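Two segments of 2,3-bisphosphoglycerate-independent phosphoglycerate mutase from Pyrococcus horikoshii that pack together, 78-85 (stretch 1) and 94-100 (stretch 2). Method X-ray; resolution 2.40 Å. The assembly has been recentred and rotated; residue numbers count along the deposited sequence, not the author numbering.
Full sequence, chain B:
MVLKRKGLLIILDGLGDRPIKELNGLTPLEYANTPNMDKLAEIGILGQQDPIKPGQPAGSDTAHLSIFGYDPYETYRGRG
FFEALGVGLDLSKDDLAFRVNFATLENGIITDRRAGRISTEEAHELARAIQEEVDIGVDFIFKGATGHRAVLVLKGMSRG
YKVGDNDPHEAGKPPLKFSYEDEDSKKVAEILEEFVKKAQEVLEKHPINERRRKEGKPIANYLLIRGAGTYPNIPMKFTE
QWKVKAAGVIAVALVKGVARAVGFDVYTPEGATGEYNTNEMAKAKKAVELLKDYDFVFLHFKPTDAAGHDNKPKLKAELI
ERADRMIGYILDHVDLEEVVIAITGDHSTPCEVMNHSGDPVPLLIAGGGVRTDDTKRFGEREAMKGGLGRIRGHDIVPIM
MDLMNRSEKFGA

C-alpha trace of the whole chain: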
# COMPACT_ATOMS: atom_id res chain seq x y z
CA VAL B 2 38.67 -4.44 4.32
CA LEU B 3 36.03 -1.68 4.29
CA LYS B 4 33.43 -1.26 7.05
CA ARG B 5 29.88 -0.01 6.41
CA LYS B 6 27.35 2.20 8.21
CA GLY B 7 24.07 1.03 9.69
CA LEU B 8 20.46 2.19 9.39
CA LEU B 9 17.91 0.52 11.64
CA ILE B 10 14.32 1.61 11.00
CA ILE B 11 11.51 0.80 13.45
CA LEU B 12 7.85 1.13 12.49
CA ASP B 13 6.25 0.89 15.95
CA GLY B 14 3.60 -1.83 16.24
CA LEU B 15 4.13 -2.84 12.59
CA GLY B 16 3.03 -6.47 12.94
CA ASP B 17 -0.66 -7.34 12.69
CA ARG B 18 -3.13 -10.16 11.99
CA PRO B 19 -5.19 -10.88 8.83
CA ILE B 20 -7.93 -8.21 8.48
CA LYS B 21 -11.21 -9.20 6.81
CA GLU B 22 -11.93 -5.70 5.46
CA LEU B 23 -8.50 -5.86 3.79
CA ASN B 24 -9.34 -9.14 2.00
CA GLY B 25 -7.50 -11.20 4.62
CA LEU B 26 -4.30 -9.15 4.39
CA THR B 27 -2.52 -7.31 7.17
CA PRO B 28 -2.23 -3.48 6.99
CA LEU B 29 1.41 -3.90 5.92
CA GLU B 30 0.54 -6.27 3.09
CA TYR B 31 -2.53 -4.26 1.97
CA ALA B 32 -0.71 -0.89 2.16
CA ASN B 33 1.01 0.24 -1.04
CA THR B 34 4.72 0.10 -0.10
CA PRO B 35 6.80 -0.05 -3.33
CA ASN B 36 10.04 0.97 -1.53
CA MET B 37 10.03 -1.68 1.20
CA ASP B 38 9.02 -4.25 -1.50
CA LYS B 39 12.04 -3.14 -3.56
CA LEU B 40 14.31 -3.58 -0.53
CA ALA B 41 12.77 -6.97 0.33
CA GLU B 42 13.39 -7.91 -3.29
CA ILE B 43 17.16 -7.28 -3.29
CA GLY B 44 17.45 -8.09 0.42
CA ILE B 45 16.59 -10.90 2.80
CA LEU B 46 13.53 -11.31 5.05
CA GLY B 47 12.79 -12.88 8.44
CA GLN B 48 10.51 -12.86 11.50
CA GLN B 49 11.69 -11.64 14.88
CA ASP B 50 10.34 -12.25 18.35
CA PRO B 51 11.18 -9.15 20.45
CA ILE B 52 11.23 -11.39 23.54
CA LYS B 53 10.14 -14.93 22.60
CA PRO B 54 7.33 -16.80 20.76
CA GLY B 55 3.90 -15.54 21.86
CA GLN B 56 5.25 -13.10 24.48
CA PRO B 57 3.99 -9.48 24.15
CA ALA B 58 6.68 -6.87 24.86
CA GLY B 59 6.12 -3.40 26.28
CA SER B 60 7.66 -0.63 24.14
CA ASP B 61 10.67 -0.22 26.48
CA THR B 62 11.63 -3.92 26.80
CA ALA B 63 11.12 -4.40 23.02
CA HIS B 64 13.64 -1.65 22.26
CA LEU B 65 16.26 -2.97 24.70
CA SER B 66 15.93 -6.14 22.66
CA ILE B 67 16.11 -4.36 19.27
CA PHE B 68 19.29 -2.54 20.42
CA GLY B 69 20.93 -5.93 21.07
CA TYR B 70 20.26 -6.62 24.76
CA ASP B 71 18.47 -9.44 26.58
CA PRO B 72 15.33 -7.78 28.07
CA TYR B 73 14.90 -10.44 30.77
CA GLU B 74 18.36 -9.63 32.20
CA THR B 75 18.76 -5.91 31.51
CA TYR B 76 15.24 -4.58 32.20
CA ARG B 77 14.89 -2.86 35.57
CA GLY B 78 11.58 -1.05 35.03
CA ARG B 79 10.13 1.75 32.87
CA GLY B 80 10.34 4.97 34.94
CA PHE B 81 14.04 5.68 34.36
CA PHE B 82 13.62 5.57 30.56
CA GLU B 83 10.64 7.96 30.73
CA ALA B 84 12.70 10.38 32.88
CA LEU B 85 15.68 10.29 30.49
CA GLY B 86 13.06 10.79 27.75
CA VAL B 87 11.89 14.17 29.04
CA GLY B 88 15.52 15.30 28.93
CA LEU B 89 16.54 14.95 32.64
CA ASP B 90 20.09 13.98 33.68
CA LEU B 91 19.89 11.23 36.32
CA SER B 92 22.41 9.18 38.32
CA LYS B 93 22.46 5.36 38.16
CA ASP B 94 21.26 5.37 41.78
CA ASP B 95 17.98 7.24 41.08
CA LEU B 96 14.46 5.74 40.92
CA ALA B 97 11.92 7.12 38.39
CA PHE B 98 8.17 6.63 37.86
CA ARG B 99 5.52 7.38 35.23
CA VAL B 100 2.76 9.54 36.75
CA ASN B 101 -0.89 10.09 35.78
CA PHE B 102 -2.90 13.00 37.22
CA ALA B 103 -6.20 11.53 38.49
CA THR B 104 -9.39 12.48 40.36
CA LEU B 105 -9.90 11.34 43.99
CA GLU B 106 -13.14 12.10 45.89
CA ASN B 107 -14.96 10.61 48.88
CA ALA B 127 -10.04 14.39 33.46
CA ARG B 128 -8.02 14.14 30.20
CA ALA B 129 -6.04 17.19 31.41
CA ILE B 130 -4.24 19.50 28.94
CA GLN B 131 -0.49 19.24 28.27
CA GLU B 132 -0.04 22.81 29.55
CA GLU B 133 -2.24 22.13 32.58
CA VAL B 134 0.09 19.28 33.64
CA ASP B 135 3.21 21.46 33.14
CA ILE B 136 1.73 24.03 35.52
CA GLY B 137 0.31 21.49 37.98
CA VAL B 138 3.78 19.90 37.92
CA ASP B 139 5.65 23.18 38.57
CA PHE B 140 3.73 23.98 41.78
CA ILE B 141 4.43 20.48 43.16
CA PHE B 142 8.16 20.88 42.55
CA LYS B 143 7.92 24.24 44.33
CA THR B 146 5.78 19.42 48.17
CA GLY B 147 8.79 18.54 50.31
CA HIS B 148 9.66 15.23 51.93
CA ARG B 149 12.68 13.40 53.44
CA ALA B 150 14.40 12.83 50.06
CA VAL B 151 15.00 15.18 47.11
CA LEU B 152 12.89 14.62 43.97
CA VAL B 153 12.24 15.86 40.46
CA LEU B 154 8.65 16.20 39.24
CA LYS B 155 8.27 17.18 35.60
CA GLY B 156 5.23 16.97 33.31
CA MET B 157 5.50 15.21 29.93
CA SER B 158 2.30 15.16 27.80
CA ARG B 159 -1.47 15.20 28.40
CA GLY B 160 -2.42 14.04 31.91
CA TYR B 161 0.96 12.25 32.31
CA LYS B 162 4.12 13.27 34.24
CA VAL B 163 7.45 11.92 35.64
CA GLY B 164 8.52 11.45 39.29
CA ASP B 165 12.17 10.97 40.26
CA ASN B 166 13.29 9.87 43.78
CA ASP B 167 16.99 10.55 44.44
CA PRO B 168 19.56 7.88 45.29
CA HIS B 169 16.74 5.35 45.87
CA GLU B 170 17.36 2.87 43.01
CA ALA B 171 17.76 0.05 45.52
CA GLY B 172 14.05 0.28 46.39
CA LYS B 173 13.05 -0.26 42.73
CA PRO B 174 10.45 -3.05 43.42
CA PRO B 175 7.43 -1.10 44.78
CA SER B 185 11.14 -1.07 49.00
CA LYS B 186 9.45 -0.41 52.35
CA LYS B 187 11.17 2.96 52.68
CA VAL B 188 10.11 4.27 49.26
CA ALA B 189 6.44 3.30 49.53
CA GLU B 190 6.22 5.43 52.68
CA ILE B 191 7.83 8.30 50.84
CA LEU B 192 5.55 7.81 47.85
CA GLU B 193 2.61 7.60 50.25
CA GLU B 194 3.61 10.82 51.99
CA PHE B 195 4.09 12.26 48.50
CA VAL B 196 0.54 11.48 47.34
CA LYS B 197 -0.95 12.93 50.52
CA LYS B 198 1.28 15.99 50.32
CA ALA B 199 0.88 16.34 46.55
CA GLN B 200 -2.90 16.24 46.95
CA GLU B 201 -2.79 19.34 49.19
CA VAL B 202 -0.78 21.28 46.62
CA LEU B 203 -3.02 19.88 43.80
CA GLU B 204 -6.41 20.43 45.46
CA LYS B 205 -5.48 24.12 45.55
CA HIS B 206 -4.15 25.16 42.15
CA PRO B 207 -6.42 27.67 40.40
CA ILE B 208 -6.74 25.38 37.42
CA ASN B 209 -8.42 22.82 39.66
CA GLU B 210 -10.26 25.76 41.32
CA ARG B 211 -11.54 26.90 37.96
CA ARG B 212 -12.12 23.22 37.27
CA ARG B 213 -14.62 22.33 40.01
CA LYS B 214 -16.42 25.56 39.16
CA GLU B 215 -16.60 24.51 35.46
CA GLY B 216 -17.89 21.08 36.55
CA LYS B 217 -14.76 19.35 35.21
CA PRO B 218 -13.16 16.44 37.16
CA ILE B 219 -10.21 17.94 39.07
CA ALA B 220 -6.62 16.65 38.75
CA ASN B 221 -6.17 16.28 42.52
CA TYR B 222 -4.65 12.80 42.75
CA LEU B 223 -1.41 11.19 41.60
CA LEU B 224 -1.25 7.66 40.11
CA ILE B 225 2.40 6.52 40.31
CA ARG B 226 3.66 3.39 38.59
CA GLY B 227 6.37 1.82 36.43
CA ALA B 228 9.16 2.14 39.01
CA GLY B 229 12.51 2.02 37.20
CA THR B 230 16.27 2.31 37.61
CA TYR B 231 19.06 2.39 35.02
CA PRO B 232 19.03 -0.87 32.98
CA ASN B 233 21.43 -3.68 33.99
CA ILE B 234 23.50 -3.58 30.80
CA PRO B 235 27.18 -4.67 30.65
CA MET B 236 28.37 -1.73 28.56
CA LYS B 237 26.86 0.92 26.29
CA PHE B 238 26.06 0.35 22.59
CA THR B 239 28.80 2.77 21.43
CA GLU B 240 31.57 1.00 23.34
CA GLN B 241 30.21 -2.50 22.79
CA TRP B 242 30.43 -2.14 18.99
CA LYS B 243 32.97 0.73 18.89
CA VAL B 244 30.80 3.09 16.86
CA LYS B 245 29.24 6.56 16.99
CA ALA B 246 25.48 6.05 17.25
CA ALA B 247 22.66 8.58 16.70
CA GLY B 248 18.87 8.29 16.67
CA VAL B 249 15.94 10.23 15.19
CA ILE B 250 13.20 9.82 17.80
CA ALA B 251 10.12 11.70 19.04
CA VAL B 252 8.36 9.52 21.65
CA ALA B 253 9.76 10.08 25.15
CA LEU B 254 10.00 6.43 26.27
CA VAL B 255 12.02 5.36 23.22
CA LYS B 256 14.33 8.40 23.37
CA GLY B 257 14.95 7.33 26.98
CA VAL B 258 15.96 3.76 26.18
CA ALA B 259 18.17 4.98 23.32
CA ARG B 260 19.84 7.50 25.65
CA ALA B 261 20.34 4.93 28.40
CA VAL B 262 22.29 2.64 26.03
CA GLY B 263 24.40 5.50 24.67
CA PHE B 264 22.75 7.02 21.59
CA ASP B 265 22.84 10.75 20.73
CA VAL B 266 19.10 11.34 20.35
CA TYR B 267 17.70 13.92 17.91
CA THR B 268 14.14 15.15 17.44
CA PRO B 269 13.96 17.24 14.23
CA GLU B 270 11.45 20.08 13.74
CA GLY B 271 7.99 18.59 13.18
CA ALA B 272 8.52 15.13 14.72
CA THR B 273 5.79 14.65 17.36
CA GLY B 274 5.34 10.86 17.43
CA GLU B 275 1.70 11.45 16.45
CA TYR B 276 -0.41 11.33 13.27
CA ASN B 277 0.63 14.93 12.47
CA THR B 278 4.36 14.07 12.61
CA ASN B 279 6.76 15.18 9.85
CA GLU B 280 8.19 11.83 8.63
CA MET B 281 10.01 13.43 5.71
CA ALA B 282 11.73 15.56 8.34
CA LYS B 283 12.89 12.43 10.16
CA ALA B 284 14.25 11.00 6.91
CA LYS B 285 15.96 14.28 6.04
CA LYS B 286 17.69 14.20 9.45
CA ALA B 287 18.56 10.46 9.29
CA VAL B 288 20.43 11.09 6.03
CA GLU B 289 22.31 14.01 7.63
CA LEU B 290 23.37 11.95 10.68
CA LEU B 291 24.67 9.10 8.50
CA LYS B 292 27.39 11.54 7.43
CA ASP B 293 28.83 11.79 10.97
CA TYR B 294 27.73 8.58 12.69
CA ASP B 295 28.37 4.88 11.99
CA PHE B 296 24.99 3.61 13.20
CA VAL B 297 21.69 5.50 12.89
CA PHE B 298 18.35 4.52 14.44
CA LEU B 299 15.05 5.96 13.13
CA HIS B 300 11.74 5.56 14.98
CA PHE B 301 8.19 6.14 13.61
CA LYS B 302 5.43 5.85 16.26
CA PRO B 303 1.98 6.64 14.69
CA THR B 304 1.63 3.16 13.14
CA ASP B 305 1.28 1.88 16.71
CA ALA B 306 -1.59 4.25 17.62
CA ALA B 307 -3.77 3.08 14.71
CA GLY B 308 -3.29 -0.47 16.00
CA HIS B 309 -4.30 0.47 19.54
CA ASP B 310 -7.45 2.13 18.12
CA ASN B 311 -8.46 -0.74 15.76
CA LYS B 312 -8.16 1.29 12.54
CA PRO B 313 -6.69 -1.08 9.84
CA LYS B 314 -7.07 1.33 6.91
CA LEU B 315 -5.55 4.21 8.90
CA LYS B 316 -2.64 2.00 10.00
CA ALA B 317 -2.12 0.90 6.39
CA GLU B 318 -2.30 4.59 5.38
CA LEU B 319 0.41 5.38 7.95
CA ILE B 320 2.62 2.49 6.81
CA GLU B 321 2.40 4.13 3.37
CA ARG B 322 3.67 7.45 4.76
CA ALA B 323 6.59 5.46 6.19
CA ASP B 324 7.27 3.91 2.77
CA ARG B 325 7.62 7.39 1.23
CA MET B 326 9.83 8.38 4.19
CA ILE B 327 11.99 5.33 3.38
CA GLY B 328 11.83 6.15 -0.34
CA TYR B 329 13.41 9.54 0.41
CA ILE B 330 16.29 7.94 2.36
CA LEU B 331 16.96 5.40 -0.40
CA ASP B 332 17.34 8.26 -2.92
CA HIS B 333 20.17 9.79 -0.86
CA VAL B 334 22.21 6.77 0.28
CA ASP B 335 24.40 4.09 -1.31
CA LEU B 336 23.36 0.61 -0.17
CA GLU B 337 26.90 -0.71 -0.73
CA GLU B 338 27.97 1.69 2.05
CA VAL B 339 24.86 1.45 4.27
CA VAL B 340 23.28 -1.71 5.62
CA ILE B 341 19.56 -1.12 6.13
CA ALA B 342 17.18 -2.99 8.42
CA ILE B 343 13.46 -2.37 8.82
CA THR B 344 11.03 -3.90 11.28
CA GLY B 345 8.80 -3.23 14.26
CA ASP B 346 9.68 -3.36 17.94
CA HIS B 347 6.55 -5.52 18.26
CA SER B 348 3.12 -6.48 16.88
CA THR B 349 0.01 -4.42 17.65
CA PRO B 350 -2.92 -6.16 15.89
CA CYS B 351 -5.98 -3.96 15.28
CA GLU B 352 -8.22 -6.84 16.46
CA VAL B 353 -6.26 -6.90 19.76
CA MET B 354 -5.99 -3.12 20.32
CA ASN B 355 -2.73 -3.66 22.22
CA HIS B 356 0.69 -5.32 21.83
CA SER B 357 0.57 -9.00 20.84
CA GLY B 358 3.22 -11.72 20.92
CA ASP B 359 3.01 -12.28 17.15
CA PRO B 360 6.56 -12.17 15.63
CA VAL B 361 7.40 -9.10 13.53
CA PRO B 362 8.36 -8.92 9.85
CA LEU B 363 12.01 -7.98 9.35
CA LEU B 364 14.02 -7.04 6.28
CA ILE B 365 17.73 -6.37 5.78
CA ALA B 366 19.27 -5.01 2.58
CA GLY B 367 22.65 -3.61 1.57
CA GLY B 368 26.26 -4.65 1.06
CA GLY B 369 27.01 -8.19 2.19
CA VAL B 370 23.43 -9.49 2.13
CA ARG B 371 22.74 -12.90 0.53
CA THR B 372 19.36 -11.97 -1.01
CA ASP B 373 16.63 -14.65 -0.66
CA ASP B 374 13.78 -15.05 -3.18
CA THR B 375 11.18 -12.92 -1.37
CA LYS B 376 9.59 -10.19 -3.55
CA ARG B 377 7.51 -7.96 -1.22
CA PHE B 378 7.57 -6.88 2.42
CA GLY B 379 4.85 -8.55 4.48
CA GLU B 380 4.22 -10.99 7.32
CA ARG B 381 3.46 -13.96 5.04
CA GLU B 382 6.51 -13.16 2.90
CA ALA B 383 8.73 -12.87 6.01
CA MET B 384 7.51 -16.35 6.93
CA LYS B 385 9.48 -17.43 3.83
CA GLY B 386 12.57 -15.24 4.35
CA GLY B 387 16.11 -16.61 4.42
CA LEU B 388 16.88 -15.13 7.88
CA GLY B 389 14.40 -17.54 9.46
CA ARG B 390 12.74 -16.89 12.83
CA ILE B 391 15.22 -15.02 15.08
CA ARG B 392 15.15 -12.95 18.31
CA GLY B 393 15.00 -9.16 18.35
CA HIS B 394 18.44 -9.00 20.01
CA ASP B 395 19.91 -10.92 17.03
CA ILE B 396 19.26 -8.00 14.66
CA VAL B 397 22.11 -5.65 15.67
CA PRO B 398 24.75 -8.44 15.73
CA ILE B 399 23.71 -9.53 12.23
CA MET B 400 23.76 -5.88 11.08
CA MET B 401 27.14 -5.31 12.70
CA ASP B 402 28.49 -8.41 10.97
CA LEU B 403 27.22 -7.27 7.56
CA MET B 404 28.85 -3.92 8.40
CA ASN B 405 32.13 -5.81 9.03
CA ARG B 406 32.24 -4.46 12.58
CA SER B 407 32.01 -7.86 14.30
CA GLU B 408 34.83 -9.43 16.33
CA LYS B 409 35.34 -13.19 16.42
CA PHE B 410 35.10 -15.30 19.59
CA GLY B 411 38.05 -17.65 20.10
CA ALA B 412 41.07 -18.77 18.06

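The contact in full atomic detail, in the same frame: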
# COMPACT_ATOMS: atom_id res chain seq x y z
N GLY B 78 12.72 -1.96 34.93
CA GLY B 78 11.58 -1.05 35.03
C GLY B 78 11.50 -0.01 33.93
O GLY B 78 12.44 0.16 33.15
N ARG B 79 10.38 0.72 33.89
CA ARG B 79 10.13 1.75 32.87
C ARG B 79 10.50 3.20 33.25
O ARG B 79 11.11 3.93 32.46
CB ARG B 79 8.65 1.72 32.47
CG ARG B 79 8.25 2.86 31.54
CD ARG B 79 6.81 2.73 31.04
NE ARG B 79 6.48 3.81 30.10
CZ ARG B 79 5.34 3.89 29.41
NH1 ARG B 79 4.41 2.95 29.53
NH2 ARG B 79 5.13 4.92 28.59
N GLY B 80 10.10 3.61 34.46
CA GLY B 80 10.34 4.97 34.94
C GLY B 80 11.61 5.69 34.48
O GLY B 80 11.53 6.79 33.92
N PHE B 81 12.76 5.07 34.73
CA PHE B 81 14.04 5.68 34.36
C PHE B 81 14.14 6.10 32.89
O PHE B 81 14.71 7.15 32.57
CB PHE B 81 15.20 4.72 34.69
CG PHE B 81 16.54 5.40 34.80
CD1 PHE B 81 17.30 5.68 33.66
CD2 PHE B 81 17.06 5.75 36.06
CE1 PHE B 81 18.55 6.30 33.76
CE2 PHE B 81 18.32 6.37 36.18
CZ PHE B 81 19.06 6.65 35.03
N PHE B 82 13.59 5.27 32.00
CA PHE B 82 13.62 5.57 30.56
C PHE B 82 12.74 6.80 30.27
O PHE B 82 13.11 7.67 29.48
CB PHE B 82 13.10 4.38 29.73
CG PHE B 82 13.92 3.11 29.87
CD1 PHE B 82 15.28 3.11 29.54
CD2 PHE B 82 13.32 1.92 30.30
CE1 PHE B 82 16.03 1.94 29.63
CE2 PHE B 82 14.07 0.75 30.40
CZ PHE B 82 15.43 0.75 30.06
N GLU B 83 11.57 6.84 30.90
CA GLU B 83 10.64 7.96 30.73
C GLU B 83 11.33 9.26 31.20
O GLU B 83 11.25 10.29 30.54
CB GLU B 83 9.36 7.72 31.54
CG GLU B 83 8.08 8.32 30.95
CD GLU B 83 7.52 7.51 29.76
OE1 GLU B 83 7.33 6.28 29.92
OE2 GLU B 83 7.28 8.11 28.69
N ALA B 84 12.01 9.20 32.35
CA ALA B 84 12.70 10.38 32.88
C ALA B 84 13.80 10.87 31.93
O ALA B 84 13.94 12.07 31.68
CB ALA B 84 13.30 10.04 34.26
N LEU B 85 14.62 9.91 31.43
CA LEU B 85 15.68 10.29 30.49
C LEU B 85 15.07 10.85 29.20
O LEU B 85 15.69 11.57 28.43
CB LEU B 85 16.50 9.06 30.09
CG LEU B 85 17.36 8.40 31.20
CD1 LEU B 85 18.26 7.33 30.62
CD2 LEU B 85 18.28 9.37 31.95
N ASP B 94 21.81 5.76 40.48
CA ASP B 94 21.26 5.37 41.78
C ASP B 94 19.86 5.94 42.00
O ASP B 94 19.26 5.73 43.06
CB ASP B 94 22.20 5.80 42.91
CG ASP B 94 22.38 7.31 42.97
OD1 ASP B 94 22.18 7.97 41.92
OD2 ASP B 94 22.73 7.82 44.05
N ASP B 95 19.32 6.65 40.99
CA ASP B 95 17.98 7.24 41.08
C ASP B 95 16.84 6.29 40.68
O ASP B 95 17.05 5.36 39.89
CB ASP B 95 17.87 8.51 40.21
CG ASP B 95 18.76 9.64 40.70
OD1 ASP B 95 18.75 9.90 41.92
OD2 ASP B 95 19.45 10.29 39.88
N LEU B 96 15.65 6.53 41.22
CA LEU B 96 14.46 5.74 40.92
C LEU B 96 13.40 6.67 40.29
O LEU B 96 13.06 7.71 40.87
CB LEU B 96 13.90 5.11 42.21
CG LEU B 96 12.72 4.14 42.02
CD1 LEU B 96 13.13 3.00 41.08
CD2 LEU B 96 12.29 3.59 43.37
N ALA B 97 12.90 6.30 39.11
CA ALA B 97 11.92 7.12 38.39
C ALA B 97 10.58 6.40 38.19
O ALA B 97 10.52 5.17 38.16
CB ALA B 97 12.48 7.55 37.06
N PHE B 98 9.51 7.19 38.03
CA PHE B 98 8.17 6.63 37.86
C PHE B 98 7.39 7.40 36.80
O PHE B 98 7.66 8.58 36.53
CB PHE B 98 7.37 6.75 39.16
CG PHE B 98 8.06 6.19 40.37
CD1 PHE B 98 9.04 6.93 41.03
CD2 PHE B 98 7.69 4.94 40.88
CE1 PHE B 98 9.65 6.44 42.20
CE2 PHE B 98 8.29 4.43 42.05
CZ PHE B 98 9.27 5.19 42.71
N ARG B 99 6.40 6.73 36.20
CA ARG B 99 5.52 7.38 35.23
C ARG B 99 4.32 7.80 36.11
O ARG B 99 3.85 7.02 36.96
CB ARG B 99 5.09 6.39 34.13
CG ARG B 99 4.38 5.14 34.63
CD ARG B 99 4.33 4.07 33.53
NE ARG B 99 3.51 4.47 32.38
CZ ARG B 99 2.18 4.53 32.40
NH1 ARG B 99 1.51 4.21 33.50
NH2 ARG B 99 1.51 4.91 31.31
N VAL B 100 3.86 9.03 35.94
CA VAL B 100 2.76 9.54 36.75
C VAL B 100 1.54 10.03 35.95
O VAL B 100 1.69 10.75 34.94
CB VAL B 100 3.23 10.73 37.63
CG1 VAL B 100 2.12 11.13 38.60
CG2 VAL B 100 4.53 10.37 38.38

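Close packing between a helix and a strand does not require hydrogen bonds, and the contact between residues 78-85 and 94-100 of this phosphoglycerate mutase illustrates how little chemistry is needed when the backbones themselves can approach. The helix that includes residues 81-85 crosses the strand 96-100 almost at right angles, at 81°, with the axes only 6.1 Å apart at their closest. No hydrogen bond or salt bridge links the two stretches. Between them 347 Å² of surface is buried; the apolar and CA-H...O contacts gather round A97, while R99 contributes buried area. G80, F81, A84 and A97 are buried, whereas R79 and R99 remain partly exposed, which fits small or apolar groups inside and charged ends nearer solvent.

A97 is the centre of the apolar part. Its CA-to-CB bond points toward the helix, and its methyl group meets two features there: CB lies 3.4 Å from the backbone N of F81 and 3.8 Å from CB of A84, which also points toward the strand. Side chains as small as these two methyls are compatible with axes 6.1 Å apart. The carbonyl of A97 makes a further contact. Its O atom sits 3.2 Å from CA of G80, with an angle of 171° at the hydrogen, a nearly linear CA-H...O arrangement. Glycine suits this place for a direct steric reason: an ideal CB on G80 would point toward the strand and fall 1.7 Å from O of A97 and 2.9 Å from N of F98, a clash with both. Without that atom, the chains approach to 4.0 Å between CA of G80 and CA of F98. The CA-to-CB bond of F98 points away from the helix.

F81 extends the packing toward the start of the strand. Its CA-to-CB bond runs sideways, but with chi1 in the t well the end of the ring comes nearer, and CD2 of F81 lies 3.8 Å from O of D95. That oxygen is at the ring edge, near its plane, where the C-H bonds carry slight positive charge; an aromatic side chain suits a buried place beside a carbonyl in this way.

R99 has the most area covered of any residue, 73 Å², yet its closest neighbour across the contact is another arginine. NE of R99 lies 3.4 Å from NH1 of R79, over one face of the R79 guanidinium. Both atoms are donors and both groups are cationic, so this is proximity of like charges rather than a bond. R79, extended with chi1 to chi3 all t, also forms a salt bridge with E83, NE of R79 donating to OE1 of E83 at 2.6 Å, while NH2 of R79 adds a weak hydrogen bond to the same OE1 at 2.9 Å. The carboxylate thus partly offsets the charge of R79.

The general lesson is that small residues allow close backbone approach, while long side chains add covered surface beyond it.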